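Local coordinates for amide synthase (Vibrio cholerae, PDB 1L5A), which acts as a condensation enzyme in the nonribosomal peptide synthetase pathway to vibriobactin, where it probably forms an amide bond, at residues 80-85 / 111-116; 174-179 / 305-310; 232-237 / 368-373. All blocks are in the same frame, centred on the assembly; numbering follows the deposited sequence.

Contact 1. Residues 80-85 / 111-116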
ATOM      1  N   LEU A  80     -36.849  13.556  44.620  1.00 76.15           N
ATOM      2  CA  LEU A  80     -37.368  14.748  43.948  1.00 78.47           C
ATOM      3  C   LEU A  80     -36.198  15.595  43.454  1.00 78.28           C
ATOM      4  O   LEU A  80     -36.332  16.361  42.496  1.00 80.37           O
ATOM      5  CB  LEU A  80     -38.247  15.554  44.908  1.00 78.39           C
ATOM      6  N   GLU A  81     -35.055  15.448  44.122  1.00 77.41           N
ATOM      7  CA  GLU A  81     -33.824  16.157  43.763  1.00 73.70           C
ATOM      8  C   GLU A  81     -32.934  15.180  42.978  1.00 69.13           C
ATOM      9  O   GLU A  81     -31.716  15.106  43.194  1.00 69.22           O
ATOM     10  CB  GLU A  81     -33.099  16.642  45.031  1.00 68.54           C
ATOM     11  N   ALA A  82     -33.563  14.430  42.072  1.00 59.96           N
ATOM     12  CA  ALA A  82     -32.863  13.438  41.259  1.00 46.67           C
ATOM     13  C   ALA A  82     -31.753  14.065  40.422  1.00 40.90           C
ATOM     14  O   ALA A  82     -30.599  13.625  40.488  1.00 33.11           O
ATOM     15  CB  ALA A  82     -33.846  12.720  40.358  1.00 40.53           C
ATOM     16  N   GLU A  83     -32.101  15.086  39.640  1.00 32.22           N
ATOM     17  CA  GLU A  83     -31.117  15.742  38.803  1.00 34.96           C
ATOM     18  C   GLU A  83     -29.966  16.330  39.618  1.00 39.41           C
ATOM     19  O   GLU A  83     -28.796  16.018  39.376  1.00 40.75           O
ATOM     20  CB  GLU A  83     -31.776  16.819  37.963  1.00 37.24           C
ATOM     21  CG  GLU A  83     -32.700  16.286  36.893  1.00 33.51           C
ATOM     22  CD  GLU A  83     -32.710  17.177  35.676  1.00 36.70           C
ATOM     23  OE1 GLU A  83     -31.627  17.344  35.070  1.00 51.59           O
ATOM     24  OE2 GLU A  83     -33.781  17.702  35.319  1.00 35.77           O
ATOM     25  N   PRO A  84     -30.276  17.192  40.591  1.00 40.20           N
ATOM     26  CA  PRO A  84     -29.188  17.758  41.386  1.00 40.91           C
ATOM     27  C   PRO A  84     -28.337  16.668  42.028  1.00 42.49           C
ATOM     28  O   PRO A  84     -27.118  16.810  42.179  1.00 43.31           O
ATOM     29  CB  PRO A  84     -29.935  18.609  42.410  1.00 38.23           C
ATOM     30  CG  PRO A  84     -31.037  19.167  41.577  1.00 38.31           C
ATOM     31  CD  PRO A  84     -31.525  17.937  40.821  1.00 43.70           C
ATOM     32  N   LEU A  85     -28.973  15.565  42.401  1.00 42.51           N
ATOM     33  CA  LEU A  85     -28.225  14.492  43.026  1.00 41.11           C
ATOM     34  C   LEU A  85     -27.235  13.905  42.010  1.00 42.73           C
ATOM     35  O   LEU A  85     -26.065  13.666  42.331  1.00 40.91           O
ATOM     36  CB  LEU A  85     -29.176  13.405  43.532  1.00 43.81           C
ATOM     37  CG  LEU A  85     -28.782  12.758  44.870  1.00 54.50           C
ATOM     38  CD1 LEU A  85     -27.257  12.480  44.911  1.00 41.59           C
ATOM     39  CD2 LEU A  85     -29.197  13.694  46.026  1.00 46.06           C
ATOM     40  N   TYR A 111     -27.688   7.265  35.261  1.00 34.09           N
ATOM     41  CA  TYR A 111     -28.755   7.674  36.165  1.00 34.73           C
ATOM     42  C   TYR A 111     -30.133   7.628  35.557  1.00 33.36           C
ATOM     43  O   TYR A 111     -30.381   8.217  34.511  1.00 35.96           O
ATOM     44  CB  TYR A 111     -28.554   9.109  36.673  1.00 27.35           C
ATOM     45  CG  TYR A 111     -27.241   9.353  37.337  1.00 29.35           C
ATOM     46  CD1 TYR A 111     -26.162   9.881  36.618  1.00 27.32           C
ATOM     47  CD2 TYR A 111     -27.050   9.027  38.673  1.00 24.41           C
ATOM     48  CE1 TYR A 111     -24.919  10.068  37.220  1.00 25.05           C
ATOM     49  CE2 TYR A 111     -25.813   9.211  39.284  1.00 34.60           C
ATOM     50  CZ  TYR A 111     -24.751   9.726  38.547  1.00 30.51           C
ATOM     51  OH  TYR A 111     -23.510   9.833  39.124  1.00 38.08           O
ATOM     52  N   ARG A 112     -31.036   6.938  36.229  1.00 35.29           N
ATOM     53  CA  ARG A 112     -32.413   6.904  35.784  1.00 39.96           C
ATOM     54  C   ARG A 112     -33.017   8.041  36.620  1.00 38.13           C
ATOM     55  O   ARG A 112     -33.170   7.924  37.836  1.00 33.27           O
ATOM     56  CB  ARG A 112     -33.067   5.554  36.121  1.00 40.36           C
ATOM     57  CG  ARG A 112     -34.539   5.442  35.716  1.00 45.42           C
ATOM     58  CD  ARG A 112     -35.070   4.022  35.905  1.00 44.91           C
ATOM     59  NE  ARG A 112     -36.521   3.992  36.082  1.00 49.11           N
ATOM     60  CZ  ARG A 112     -37.404   3.681  35.138  1.00 53.57           C
ATOM     61  NH1 ARG A 112     -37.011   3.351  33.912  1.00 54.60           N
ATOM     62  NH2 ARG A 112     -38.699   3.719  35.423  1.00 56.57           N
ATOM     63  N   LEU A 113     -33.314   9.156  35.968  1.00 35.63           N
ATOM     64  CA  LEU A 113     -33.879  10.305  36.660  1.00 40.76           C
ATOM     65  C   LEU A 113     -35.383  10.127  36.808  1.00 46.68           C
ATOM     66  O   LEU A 113     -35.957  10.426  37.852  1.00 50.26           O
ATOM     67  CB  LEU A 113     -33.576  11.575  35.871  1.00 39.48           C
ATOM     68  CG  LEU A 113     -32.078  11.818  35.647  1.00 40.95           C
ATOM     69  CD1 LEU A 113     -31.868  12.962  34.664  1.00 38.90           C
ATOM     70  CD2 LEU A 113     -31.423  12.117  36.985  1.00 34.41           C
ATOM     71  N   SER A 114     -36.010   9.650  35.742  1.00 45.88           N
ATOM     72  CA  SER A 114     -37.436   9.390  35.720  1.00 41.21           C
ATOM     73  C   SER A 114     -37.596   8.242  34.717  1.00 45.37           C
ATOM     74  O   SER A 114     -36.610   7.786  34.150  1.00 47.86           O
ATOM     75  CB  SER A 114     -38.183  10.637  35.255  1.00 32.67           C
ATOM     76  OG  SER A 114     -38.409  10.632  33.856  1.00 44.80           O
ATOM     77  N   HIS A 115     -38.807   7.760  34.484  1.00 48.80           N
ATOM     78  CA  HIS A 115     -38.951   6.662  33.536  1.00 51.29           C
ATOM     79  C   HIS A 115     -38.639   7.104  32.100  1.00 47.24           C
ATOM     80  O   HIS A 115     -38.353   6.279  31.246  1.00 55.32           O
ATOM     81  CB  HIS A 115     -40.360   6.057  33.612  1.00 49.90           C
ATOM     82  CG  HIS A 115     -41.434   6.951  33.068  1.00 68.82           C
ATOM     83  ND1 HIS A 115     -41.753   8.167  33.635  1.00 74.37           N
ATOM     84  CD2 HIS A 115     -42.275   6.798  32.014  1.00 74.43           C
ATOM     85  CE1 HIS A 115     -42.743   8.723  32.958  1.00 72.77           C
ATOM     86  NE2 HIS A 115     -43.079   7.913  31.969  1.00 73.03           N
ATOM     87  N   SER A 116     -38.675   8.403  31.839  1.00 43.63           N
ATOM     88  CA  SER A 116     -38.407   8.911  30.493  1.00 42.09           C
ATOM     89  C   SER A 116     -37.139   9.777  30.423  1.00 42.09           C
ATOM     90  O   SER A 116     -36.862  10.427  29.402  1.00 35.19           O
ATOM     91  CB  SER A 116     -39.591   9.747  30.027  1.00 45.33           C
ATOM     92  OG  SER A 116     -39.795  10.810  30.945  1.00 45.82           O
TER
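Ala82 and Leu113 mark the closest approach of the two backbones, their CA atoms 5.7 Å apart, where the first turn of helix 82-94 lies against the last part of strand 107-114. Glu81 occupies the N-cap position, and the bond from Leu85 N to Glu81 O (2.9 Å) closes that first turn. The strand is leaving its regular path here: Leu113 and Ser114 form a classic beta bulge against strand 117-125, and Ser114 OG accepts from Ser116 N at 3.0 Å in an ST turn.

Leu113 carries the contact. Its CG lies opposite the carbonyl carbon (chi1 -58°), which sends both methyl groups to the helix. CD2 comes to 3.9 Å from Ala82 O and 4.2 Å from Ala82 CB, so it meets backbone and methyl together, while Ala82 CB also approaches Leu113 O at 4.0 Å. These elements belong to a beta-alpha-beta unit: strand 72-75 and its parallel neighbour 107-114 are connected through helix 82-94, and the leucine fills part of the layer between helix and sheet. Ala86, one turn further along, touches the same side chain.

At the outer margin the other branch, CD1, meets the aliphatic CG of Glu83 at 4.1 Å. There the two side chains, glutamate and leucine, cross at about a right angle.

Contact 2. Residues 174-179 / 305-310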
ATOM      1  N   SER A 174       8.793   0.914   8.888  1.00 32.82           N
ATOM      2  CA  SER A 174       8.575   0.908   7.450  1.00 35.57           C
ATOM      3  C   SER A 174       9.304   2.034   6.723  1.00 35.30           C
ATOM      4  O   SER A 174       9.749   3.002   7.339  1.00 37.73           O
ATOM      5  CB  SER A 174       7.080   1.034   7.150  1.00 28.96           C
ATOM      6  OG  SER A 174       6.677   2.395   7.173  1.00 36.87           O
ATOM      7  N   HIS A 175       9.415   1.902   5.406  1.00 34.80           N
ATOM      8  CA  HIS A 175      10.052   2.938   4.605  1.00 43.25           C
ATOM      9  C   HIS A 175       9.182   4.206   4.644  1.00 39.06           C
ATOM     10  O   HIS A 175       9.706   5.319   4.603  1.00 33.81           O
ATOM     11  CB  HIS A 175      10.238   2.479   3.142  1.00 41.23           C
ATOM     12  CG  HIS A 175      11.338   1.477   2.951  1.00 54.53           C
ATOM     13  ND1 HIS A 175      12.469   1.742   2.208  1.00 53.39           N
ATOM     14  CD2 HIS A 175      11.477   0.206   3.404  1.00 54.42           C
ATOM     15  CE1 HIS A 175      13.257   0.681   2.211  1.00 45.26           C
ATOM     16  NE2 HIS A 175      12.679  -0.265   2.930  1.00 40.37           N
ATOM     17  N   ARG A 176       7.861   4.031   4.729  1.00 40.21           N
ATOM     18  CA  ARG A 176       6.918   5.162   4.766  1.00 40.32           C
ATOM     19  C   ARG A 176       7.303   6.113   5.907  1.00 40.48           C
ATOM     20  O   ARG A 176       7.251   7.328   5.765  1.00 37.87           O
ATOM     21  CB  ARG A 176       5.489   4.662   4.980  1.00 37.92           C
ATOM     22  CG  ARG A 176       4.416   5.585   4.456  1.00 50.29           C
ATOM     23  CD  ARG A 176       3.082   5.300   5.122  1.00 61.70           C
ATOM     24  NE  ARG A 176       1.941   5.902   4.428  1.00 79.44           N
ATOM     25  CZ  ARG A 176       1.902   7.139   3.925  1.00 85.12           C
ATOM     26  NH1 ARG A 176       2.952   7.953   4.018  1.00 82.51           N
ATOM     27  NH2 ARG A 176       0.792   7.568   3.333  1.00 83.94           N
ATOM     28  N   TYR A 177       7.689   5.539   7.039  1.00 37.50           N
ATOM     29  CA  TYR A 177       8.121   6.321   8.182  1.00 40.98           C
ATOM     30  C   TYR A 177       9.191   7.297   7.694  1.00 42.21           C
ATOM     31  O   TYR A 177       9.142   8.498   7.982  1.00 43.08           O
ATOM     32  CB  TYR A 177       8.727   5.400   9.242  1.00 39.02           C
ATOM     33  CG  TYR A 177       9.223   6.105  10.473  1.00 35.58           C
ATOM     34  CD1 TYR A 177       8.330   6.588  11.430  1.00 39.33           C
ATOM     35  CD2 TYR A 177      10.589   6.298  10.686  1.00 37.58           C
ATOM     36  CE1 TYR A 177       8.789   7.250  12.577  1.00 33.71           C
ATOM     37  CE2 TYR A 177      11.059   6.957  11.826  1.00 39.25           C
ATOM     38  CZ  TYR A 177      10.149   7.432  12.771  1.00 38.97           C
ATOM     39  OH  TYR A 177      10.599   8.085  13.905  1.00 40.09           O
ATOM     40  N   TRP A 178      10.159   6.778   6.947  1.00 41.01           N
ATOM     41  CA  TRP A 178      11.209   7.637   6.453  1.00 40.93           C
ATOM     42  C   TRP A 178      10.794   8.599   5.359  1.00 40.09           C
ATOM     43  O   TRP A 178      11.328   9.707   5.269  1.00 35.06           O
ATOM     44  CB  TRP A 178      12.438   6.818   6.094  1.00 40.66           C
ATOM     45  CG  TRP A 178      13.357   6.908   7.258  1.00 47.93           C
ATOM     46  CD1 TRP A 178      14.046   8.028   7.671  1.00 56.06           C
ATOM     47  CD2 TRP A 178      13.549   5.931   8.279  1.00 37.20           C
ATOM     48  NE1 TRP A 178      14.641   7.808   8.892  1.00 50.56           N
ATOM     49  CE2 TRP A 178      14.354   6.530   9.291  1.00 50.15           C
ATOM     50  CE3 TRP A 178      13.121   4.621   8.447  1.00 29.88           C
ATOM     51  CZ2 TRP A 178      14.733   5.853  10.448  1.00 39.91           C
ATOM     52  CZ3 TRP A 178      13.496   3.944   9.597  1.00 44.80           C
ATOM     53  CH2 TRP A 178      14.296   4.564  10.584  1.00 44.47           C
ATOM     54  N   GLN A 179       9.821   8.213   4.547  1.00 38.10           N
ATOM     55  CA  GLN A 179       9.341   9.140   3.539  1.00 44.36           C
ATOM     56  C   GLN A 179       8.639  10.271   4.288  1.00 44.74           C
ATOM     57  O   GLN A 179       8.728  11.433   3.903  1.00 46.96           O
ATOM     58  CB  GLN A 179       8.336   8.478   2.612  1.00 43.38           C
ATOM     59  CG  GLN A 179       8.935   7.451   1.694  1.00 65.03           C
ATOM     60  CD  GLN A 179       7.885   6.518   1.127  1.00 72.28           C
ATOM     61  OE1 GLN A 179       6.765   6.942   0.796  1.00 65.51           O
ATOM     62  NE2 GLN A 179       8.239   5.236   1.005  1.00 72.59           N
ATOM     63  N   LEU A 305      -0.991  16.770   3.965  1.00 40.56           N
ATOM     64  CA  LEU A 305      -0.723  16.652   5.398  1.00 40.81           C
ATOM     65  C   LEU A 305      -1.219  15.290   5.904  1.00 36.28           C
ATOM     66  O   LEU A 305      -0.529  14.593   6.642  1.00 26.57           O
ATOM     67  CB  LEU A 305      -1.410  17.778   6.181  1.00 39.26           C
ATOM     68  CG  LEU A 305      -0.990  19.234   5.946  1.00 46.44           C
ATOM     69  CD1 LEU A 305      -1.796  20.105   6.880  1.00 46.00           C
ATOM     70  CD2 LEU A 305       0.509  19.451   6.208  1.00 43.11           C
ATOM     71  N   TYR A 306      -2.421  14.913   5.501  1.00 32.11           N
ATOM     72  CA  TYR A 306      -2.976  13.628   5.920  1.00 38.59           C
ATOM     73  C   TYR A 306      -2.114  12.439   5.465  1.00 35.93           C
ATOM     74  O   TYR A 306      -1.925  11.490   6.220  1.00 32.17           O
ATOM     75  CB  TYR A 306      -4.395  13.470   5.366  1.00 38.03           C
ATOM     76  CG  TYR A 306      -5.349  14.558   5.793  1.00 37.13           C
ATOM     77  CD1 TYR A 306      -6.506  14.820   5.051  1.00 37.27           C
ATOM     78  CD2 TYR A 306      -5.142  15.278   6.977  1.00 36.11           C
ATOM     79  CE1 TYR A 306      -7.443  15.765   5.478  1.00 31.20           C
ATOM     80  CE2 TYR A 306      -6.079  16.228   7.419  1.00 36.92           C
ATOM     81  CZ  TYR A 306      -7.225  16.462   6.665  1.00 36.39           C
ATOM     82  OH  TYR A 306      -8.160  17.372   7.092  1.00 34.42           O
ATOM     83  N   LEU A 307      -1.597  12.490   4.239  1.00 34.38           N
ATOM     84  CA  LEU A 307      -0.771  11.399   3.725  1.00 35.76           C
ATOM     85  C   LEU A 307       0.518  11.166   4.520  1.00 35.30           C
ATOM     86  O   LEU A 307       1.002  10.036   4.609  1.00 35.67           O
ATOM     87  CB  LEU A 307      -0.445  11.636   2.242  1.00 35.48           C
ATOM     88  CG  LEU A 307      -1.679  11.530   1.331  1.00 40.13           C
ATOM     89  CD1 LEU A 307      -1.430  12.241   0.018  1.00 33.02           C
ATOM     90  CD2 LEU A 307      -2.035  10.062   1.102  1.00 33.34           C
ATOM     91  N   HIS A 308       1.076  12.222   5.103  1.00 30.58           N
ATOM     92  CA  HIS A 308       2.296  12.068   5.887  1.00 29.75           C
ATOM     93  C   HIS A 308       1.940  12.255   7.359  1.00 34.47           C
ATOM     94  O   HIS A 308       2.821  12.284   8.230  1.00 32.62           O
ATOM     95  CB  HIS A 308       3.347  13.098   5.448  1.00 37.98           C
ATOM     96  CG  HIS A 308       3.676  13.038   3.985  1.00 42.47           C
ATOM     97  ND1 HIS A 308       2.938  13.701   3.026  1.00 41.55           N
ATOM     98  CD2 HIS A 308       4.619  12.335   3.311  1.00 41.95           C
ATOM     99  CE1 HIS A 308       3.407  13.409   1.827  1.00 37.29           C
ATOM    100  NE2 HIS A 308       4.428  12.581   1.971  1.00 43.07           N
ATOM    101  N   GLY A 309       0.628  12.329   7.616  1.00 28.13           N
ATOM    102  CA  GLY A 309       0.088  12.545   8.946  1.00 27.29           C
ATOM    103  C   GLY A 309       0.321  11.579  10.101  1.00 31.80           C
ATOM    104  O   GLY A 309       0.099  11.943  11.255  1.00 34.51           O
ATOM    105  N   ARG A 310       0.768  10.367   9.818  1.00 31.66           N
ATOM    106  CA  ARG A 310       0.983   9.380  10.861  1.00 28.56           C
ATOM    107  C   ARG A 310       2.306   9.623  11.563  1.00 36.73           C
ATOM    108  O   ARG A 310       2.600   8.996  12.602  1.00 35.84           O
ATOM    109  CB  ARG A 310       0.943   7.970  10.248  1.00 30.85           C
ATOM    110  CG  ARG A 310       1.023   6.841  11.239  1.00 29.71           C
ATOM    111  CD  ARG A 310       0.553   5.532  10.643  1.00 29.37           C
ATOM    112  NE  ARG A 310       0.348   4.524  11.684  1.00 27.76           N
ATOM    113  CZ  ARG A 310      -0.444   3.464  11.553  1.00 27.97           C
ATOM    114  NH1 ARG A 310      -1.115   3.262  10.424  1.00 27.91           N
ATOM    115  NH2 ARG A 310      -0.571   2.604  12.549  1.00 26.89           N
TER
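Arg176 reaches Leu307 because its chain is nearly straight: chi1 of -155° sets CG away from the backbone N and beside the carbonyl carbon, and chi2 and chi3 of -159° and -165° keep it extended as far as NE. The arrangement joins the beginning of one helix to the end of another within the condensation domain. Ser174 is the N-cap of helix 175-189, its OG accepting a weak bond from Tyr177 N at 3.3 Å, whereas His308 is the first residue after helix 291-307 to leave helical backbone angles.

The guanidinium and the Leu307 carbonyl oxygen come together obliquely. Leu307 O stands well above the guanidinium plane, 2.8 Å from Arg176 NH2. It is almost as near to Arg176 NH1, at 2.9 Å, and close to CZ as well. A positive group beside the C-terminal end of a helix would be expected to suit the helix dipole. Arg176 NH1 has a salt-bridge partner on its own helix, Asp180, which ties down the guanidinium from that side. Leu307 CD2, a methyl of the same residue as the carbonyl, is 4.4 Å from Arg176 NH2.

His308 contributes the second point of contact, next to the helix end. Its ring stacks with Phe183 and its ND1 bonds to the carbonyl of Ser304, which together fix the imidazole. The site also lies at a subunit boundary, where Arg176 packs on His175 of a neighbouring subunit and Leu307 on Trp178 of that same subunit. Within the contact, His308 CD2 stands 4.2 Å from Gln179 O, which approaches the ring obliquely.

Contact 3. Residues 232-237 / 368-373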
ATOM      1  N   ILE A 232     -13.702  18.338  -2.695  1.00 54.21           N
ATOM      2  CA  ILE A 232     -13.249  18.256  -1.312  1.00 52.61           C
ATOM      3  C   ILE A 232     -14.490  18.247  -0.430  1.00 51.83           C
ATOM      4  O   ILE A 232     -15.558  18.691  -0.858  1.00 47.81           O
ATOM      5  CB  ILE A 232     -12.347  19.458  -0.901  1.00 53.60           C
ATOM      6  CG1 ILE A 232     -13.091  20.778  -1.106  1.00 50.74           C
ATOM      7  CG2 ILE A 232     -11.033  19.432  -1.684  1.00 48.09           C
ATOM      8  CD1 ILE A 232     -12.282  21.988  -0.677  1.00 50.09           C
ATOM      9  N   GLY A 233     -14.362  17.715   0.782  1.00 50.56           N
ATOM     10  CA  GLY A 233     -15.499  17.694   1.687  1.00 51.86           C
ATOM     11  C   GLY A 233     -15.619  19.055   2.364  1.00 53.83           C
ATOM     12  O   GLY A 233     -14.649  19.821   2.384  1.00 50.67           O
ATOM     13  N   TRP A 234     -16.785  19.370   2.927  1.00 50.54           N
ATOM     14  CA  TRP A 234     -16.930  20.664   3.575  1.00 51.26           C
ATOM     15  C   TRP A 234     -15.952  20.910   4.717  1.00 47.89           C
ATOM     16  O   TRP A 234     -15.508  22.039   4.914  1.00 48.52           O
ATOM     17  CB  TRP A 234     -18.365  20.901   4.043  1.00 56.86           C
ATOM     18  CG  TRP A 234     -18.896  19.926   4.989  1.00 55.01           C
ATOM     19  CD1 TRP A 234     -19.550  18.776   4.692  1.00 52.09           C
ATOM     20  CD2 TRP A 234     -18.894  20.041   6.409  1.00 55.77           C
ATOM     21  NE1 TRP A 234     -19.972  18.164   5.841  1.00 50.14           N
ATOM     22  CE2 TRP A 234     -19.583  18.918   6.915  1.00 53.13           C
ATOM     23  CE3 TRP A 234     -18.379  20.986   7.308  1.00 53.58           C
ATOM     24  CZ2 TRP A 234     -19.779  18.711   8.283  1.00 51.05           C
ATOM     25  CZ3 TRP A 234     -18.570  20.788   8.667  1.00 49.81           C
ATOM     26  CH2 TRP A 234     -19.268  19.654   9.144  1.00 59.55           C
ATOM     27  N   PRO A 235     -15.609  19.868   5.496  1.00 44.26           N
ATOM     28  CA  PRO A 235     -14.652  20.142   6.576  1.00 43.38           C
ATOM     29  C   PRO A 235     -13.333  20.715   6.002  1.00 40.43           C
ATOM     30  O   PRO A 235     -12.876  21.780   6.418  1.00 39.99           O
ATOM     31  CB  PRO A 235     -14.467  18.772   7.226  1.00 36.69           C
ATOM     32  CG  PRO A 235     -15.829  18.142   7.045  1.00 36.07           C
ATOM     33  CD  PRO A 235     -16.171  18.509   5.616  1.00 38.48           C
ATOM     34  N   ASP A 236     -12.734  20.010   5.048  1.00 37.29           N
ATOM     35  CA  ASP A 236     -11.498  20.471   4.421  1.00 38.37           C
ATOM     36  C   ASP A 236     -11.708  21.835   3.772  1.00 40.64           C
ATOM     37  O   ASP A 236     -10.772  22.635   3.679  1.00 39.33           O
ATOM     38  CB  ASP A 236     -11.036  19.496   3.331  1.00 37.90           C
ATOM     39  CG  ASP A 236     -10.163  18.376   3.863  1.00 43.59           C
ATOM     40  OD1 ASP A 236      -9.819  18.388   5.068  1.00 43.78           O
ATOM     41  OD2 ASP A 236      -9.808  17.484   3.057  1.00 48.39           O
ATOM     42  N   ALA A 237     -12.934  22.085   3.310  1.00 35.11           N
ATOM     43  CA  ALA A 237     -13.263  23.350   2.657  1.00 41.48           C
ATOM     44  C   ALA A 237     -13.214  24.497   3.661  1.00 44.68           C
ATOM     45  O   ALA A 237     -12.684  25.567   3.352  1.00 43.99           O
ATOM     46  CB  ALA A 237     -14.650  23.278   2.014  1.00 37.94           C
ATOM     47  N   GLY A 368     -21.297  20.828  14.030  1.00 46.51           N
ATOM     48  CA  GLY A 368     -22.541  20.657  13.310  1.00 42.69           C
ATOM     49  C   GLY A 368     -22.319  20.196  11.882  1.00 43.67           C
ATOM     50  O   GLY A 368     -21.364  19.469  11.577  1.00 34.82           O
ATOM     51  N   SER A 369     -23.199  20.645  10.994  1.00 45.04           N
ATOM     52  CA  SER A 369     -23.126  20.241   9.604  1.00 47.74           C
ATOM     53  C   SER A 369     -23.921  21.175   8.704  1.00 47.59           C
ATOM     54  O   SER A 369     -25.037  21.577   9.035  1.00 47.52           O
ATOM     55  CB  SER A 369     -23.671  18.820   9.472  1.00 51.51           C
ATOM     56  OG  SER A 369     -23.851  18.470   8.116  1.00 73.52           O
ATOM     57  N   PRO A 370     -23.356  21.530   7.542  1.00 49.15           N
ATOM     58  CA  PRO A 370     -24.071  22.427   6.627  1.00 49.94           C
ATOM     59  C   PRO A 370     -25.452  21.882   6.239  1.00 53.23           C
ATOM     60  O   PRO A 370     -26.309  22.620   5.747  1.00 51.80           O
ATOM     61  CB  PRO A 370     -23.112  22.551   5.440  1.00 43.29           C
ATOM     62  CG  PRO A 370     -22.256  21.314   5.534  1.00 45.84           C
ATOM     63  CD  PRO A 370     -22.044  21.144   7.001  1.00 43.69           C
ATOM     64  N   GLN A 371     -25.661  20.590   6.466  1.00 53.22           N
ATOM     65  CA  GLN A 371     -26.934  19.959   6.157  1.00 62.49           C
ATOM     66  C   GLN A 371     -27.990  20.353   7.190  1.00 66.77           C
ATOM     67  O   GLN A 371     -29.198  20.241   6.946  1.00 67.36           O
ATOM     68  CB  GLN A 371     -26.796  18.434   6.136  1.00 64.48           C
ATOM     69  CG  GLN A 371     -26.310  17.841   4.825  1.00 71.04           C
ATOM     70  CD  GLN A 371     -24.809  17.702   4.757  1.00 74.08           C
ATOM     71  OE1 GLN A 371     -24.197  17.054   5.602  1.00 82.81           O
ATOM     72  NE2 GLN A 371     -24.205  18.302   3.742  1.00 79.35           N
ATOM     73  N   HIS A 372     -27.534  20.809   8.351  1.00 66.03           N
ATOM     74  CA  HIS A 372     -28.447  21.215   9.408  1.00 68.92           C
ATOM     75  C   HIS A 372     -28.006  22.558   9.970  1.00 65.73           C
ATOM     76  O   HIS A 372     -28.044  23.574   9.278  1.00 63.45           O
ATOM     77  CB  HIS A 372     -28.469  20.150  10.506  1.00 73.89           C
ATOM     78  CG  HIS A 372     -28.907  18.803  10.023  1.00 82.30           C
ATOM     79  ND1 HIS A 372     -30.107  18.602   9.371  1.00 82.22           N
ATOM     80  CD2 HIS A 372     -28.302  17.592  10.078  1.00 83.23           C
ATOM     81  CE1 HIS A 372     -30.219  17.326   9.044  1.00 82.82           C
ATOM     82  NE2 HIS A 372     -29.136  16.692   9.462  1.00 82.95           N
ATOM     83  N   GLU A 373     -27.599  22.563  11.232  1.00 64.92           N
ATOM     84  CA  GLU A 373     -27.122  23.782  11.848  1.00 60.86           C
ATOM     85  C   GLU A 373     -25.617  23.636  12.010  1.00 58.05           C
ATOM     86  O   GLU A 373     -25.126  22.595  12.450  1.00 53.41           O
ATOM     87  CB  GLU A 373     -27.786  24.003  13.206  1.00 62.59           C
ATOM     88  CG  GLU A 373     -27.316  25.260  13.914  1.00 69.33           C
ATOM     89  CD  GLU A 373     -28.011  25.478  15.242  1.00 77.02           C
ATOM     90  OE1 GLU A 373     -28.241  24.481  15.961  1.00 78.84           O
ATOM     91  OE2 GLU A 373     -28.313  26.646  15.573  1.00 82.17           O
TER
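Trp234 lays its indole against Pro370, and the course of the side chain can be read atom by atom. CB starts at the margin, 4.2 Å from Pro370 CG. With chi1 at 59°, CG sits between the backbone N and the carbonyl carbon, and one face of the ring is brought against the proline; from Trp234 CG to Pro370 CG the distance is 3.7 Å. Along the pyrrole side, CD1 also faces Pro370 CG, at 3.8 Å. At the ring fusion the partner changes to the next proline carbon, Trp234 CE2 lying 3.3 Å from Pro370 CD. This is a CH-pi contact: Pro370 CD is placed over the six-membered ring, 13° from the ring normal. Further out, CZ2 still lies near Pro370 CD and also meets Ser369 CA at 3.9 Å, and the far corner, CH2, comes obliquely to Gly368 O at 3.2 Å. The indole NE1 is 4.4 Å from Gln371 OE1, too long for a bond.

The opposite face of the indole is occupied by Pro235 CD of its own helix, toward the rim, so the ring lies between two prolines. Pro370 stands in the type I turn from Ser369 to His372, closed by His372 N to Ser369 O at 2.7 Å, which links antiparallel strands 362-368 and 374-381 as a beta hairpin. Leu223 of helix 217-229 touches both Trp234 and Pro370, so that helix borders the same contact.

Pro370 meets the indole through carbon over its face, so dispersion probably dominates there, perhaps aided by slightly positive hydrogens on CD; a carbonyl oxygen adds a polar neighbour at rim carbon CH2.

In the fold
Contact 1 is the buried one of the three, packing helix 82-94 on the five-stranded sheet, while contacts 2 and 3 lie at the surface. No helix or strand is shared between them. Contact 1 stands apart, its centre about 50 Å from that of contact 2 and about 36 Å from that of contact 3. Contacts 2 and 3 are about 27 Å apart between centres but touch through a probable hydrogen bond from Tyr306 OH to Asp236 OD1 (2.8 Å). Chemistry follows place: aliphatic methyls within the helix-sheet layer, an arginine at a helix end near a subunit boundary, and proline on indole where a hairpin of the four-stranded sheet meets a helix start.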